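Local coordinates for protein cytochrome c (Rhodothermus marinus, PDB 3CP5) that binds a covalently attached heme c and probably serves as an electron carrier, as other monoheme cytochromes c do, at residues A31-Q36 and Q109-L114. Residues are numbered along the deposited sequence; the frame is centred on the assembly and turned at random.
Sequences AALAQQ and QARAIL
Leu33 reaches from one helix onto the backbone turn at Ala112 of the other, and the apolar contact rests largely on this pair. Its CD1 lies 3.6 Å from CB of Ala112 and equally close to the CA of that residue. With CG anti to the backbone N (chi1 -176°), the leucine slants over Ala112, whose short methyl, itself directed at 31-36, lets CA of Leu33 come to 5.4 Å from CA of Ala112. The segment axes pass 7.5 Å apart, their N-to-C directions 107° from each other. This is the near-perpendicular crossing of the N- and C-terminal helices of the cytochrome c core, the places taken here by 31-44 and 107-123; two turns beyond Leu33, Leu40 also packs on Ala112, while Ile113 turns away from 31-36 and touches the heme.

Polar side chains border the apolar pair by van der Waals contact alone. Gln36 extends alongside the Ala112 methyl, which its OE1 meets at 3.5 Å, while its NE2 is hydrogen-bonded to Glu108. The other methyl of Leu33, CD2, sits over one face of the Arg111 guanidinium, 4.1 Å from NH1, the two side chains crossing at about a right angle. A salt bridge from NH1 to Glu115 and a hydrogen bond from NH2 to the Ser24 carbonyl hold that guanidinium against the methyl.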
loop_
_atom_site.group_PDB
_atom_site.type_symbol
_atom_site.label_atom_id
_atom_site.label_comp_id
_atom_site.label_asym_id
_atom_site.label_seq_id
_atom_site.Cartn_x
_atom_site.Cartn_y
_atom_site.Cartn_z
ATOM N N ALA A 31 8.968 -0.698 -15.718
ATOM C CA ALA A 31 9.645 -1.859 -15.135
ATOM C C ALA A 31 10.769 -1.447 -14.207
ATOM O O ALA A 31 11.011 -2.071 -13.165
ATOM C CB ALA A 31 10.117 -2.786 -16.247
ATOM N N ALA A 32 11.507 -0.389 -14.530
ATOM C CA ALA A 32 12.576 0.049 -13.622
ATOM C C ALA A 32 11.987 0.566 -12.317
ATOM O O ALA A 32 12.549 0.376 -11.216
ATOM C CB ALA A 32 13.416 1.144 -14.226
ATOM N N LEU A 33 10.833 1.235 -12.346
ATOM C CA LEU A 33 10.179 1.743 -11.132
ATOM C C LEU A 33 9.647 0.606 -10.282
ATOM O O LEU A 33 9.853 0.559 -9.070
ATOM C CB LEU A 33 9.046 2.656 -11.523
ATOM C CG LEU A 33 8.311 3.358 -10.372
ATOM C CD1 LEU A 33 9.196 4.213 -9.491
ATOM C CD2 LEU A 33 7.145 4.114 -10.961
ATOM N N ALA A 34 9.141 -0.438 -10.950
ATOM C CA ALA A 34 8.713 -1.646 -10.246
ATOM C C ALA A 34 9.869 -2.399 -9.583
ATOM O O ALA A 34 9.715 -2.915 -8.500
ATOM C CB ALA A 34 7.963 -2.578 -11.192
ATOM N N GLN A 35 11.038 -2.439 -10.220
ATOM C CA GLN A 35 12.211 -3.064 -9.625
ATOM C C GLN A 35 12.655 -2.293 -8.399
ATOM O O GLN A 35 12.993 -2.897 -7.383
ATOM C CB GLN A 35 13.357 -3.178 -10.659
ATOM C CG GLN A 35 14.617 -3.863 -10.134
ATOM C CD GLN A 35 14.176 -5.193 -9.483
ATOM O OE1 GLN A 35 13.772 -6.115 -10.204
ATOM N NE2 GLN A 35 14.233 -5.249 -8.162
ATOM N N GLN A 36 12.684 -0.970 -8.453
ATOM C CA GLN A 36 12.989 -0.146 -7.278
ATOM C C GLN A 36 11.985 -0.492 -6.197
ATOM O O GLN A 36 12.350 -0.719 -5.011
ATOM C CB GLN A 36 12.918 1.344 -7.612
ATOM C CG GLN A 36 13.315 2.204 -6.417
ATOM C CD GLN A 36 12.967 3.679 -6.481
ATOM O OE1 GLN A 36 12.233 4.178 -7.341
ATOM N NE2 GLN A 36 13.517 4.468 -5.529
ATOM N N GLN A 109 9.201 6.912 -2.754
ATOM C CA GLN A 109 9.377 5.532 -2.332
ATOM C C GLN A 109 8.053 4.799 -2.380
ATOM O O GLN A 109 7.974 3.685 -2.881
ATOM C CB GLN A 109 9.944 5.423 -0.925
ATOM C CG GLN A 109 11.408 5.878 -0.817
ATOM C CD GLN A 109 11.749 5.941 0.661
ATOM O OE1 GLN A 109 11.179 6.754 1.387
ATOM N NE2 GLN A 109 12.627 5.039 1.141
ATOM N N ALA A 110 7.001 5.434 -1.843
ATOM C CA ALA A 110 5.697 4.775 -1.831
ATOM C C ALA A 110 5.200 4.555 -3.262
ATOM O O ALA A 110 4.612 3.506 -3.586
ATOM C CB ALA A 110 4.704 5.597 -1.008
ATOM N N ARG A 111 5.436 5.511 -4.167
ATOM C CA ARG A 111 4.969 5.349 -5.557
ATOM C C ARG A 111 5.692 4.202 -6.248
ATOM O O ARG A 111 5.094 3.464 -7.055
ATOM C CB ARG A 111 5.138 6.686 -6.250
ATOM C CG ARG A 111 4.695 6.690 -7.719
ATOM C CD ARG A 111 3.204 6.347 -7.829
ATOM N NE ARG A 111 2.774 6.188 -9.214
ATOM C CZ ARG A 111 2.878 5.057 -9.934
ATOM N NH1 ARG A 111 3.388 3.929 -9.456
ATOM N NH2 ARG A 111 2.436 5.079 -11.179
ATOM N N ALA A 112 6.978 3.984 -5.947
ATOM C CA ALA A 112 7.723 2.827 -6.466
ATOM C C ALA A 112 7.161 1.517 -5.960
ATOM O O ALA A 112 6.956 0.555 -6.692
ATOM C CB ALA A 112 9.220 2.985 -6.153
ATOM N N ILE A 113 6.874 1.446 -4.644
ATOM C CA ILE A 113 6.264 0.268 -4.059
ATOM C C ILE A 113 4.922 -0.001 -4.702
ATOM O O ILE A 113 4.589 -1.158 -5.028
ATOM C CB ILE A 113 6.192 0.356 -2.514
ATOM C CG1 ILE A 113 7.593 0.419 -1.904
ATOM C CG2 ILE A 113 5.395 -0.783 -1.934
ATOM C CD1 ILE A 113 7.628 0.727 -0.432
ATOM N N LEU A 114 4.125 1.046 -4.971
ATOM C CA LEU A 114 2.839 0.842 -5.652
ATOM C C LEU A 114 3.032 0.241 -7.045
ATOM O O LEU A 114 2.307 -0.685 -7.404
ATOM C CB LEU A 114 2.096 2.174 -5.778
ATOM C CG LEU A 114 0.780 2.184 -6.549
ATOM C CD1 LEU A 114 -0.247 1.305 -5.853
ATOM C CD2 LEU A 114 0.220 3.537 -6.843
#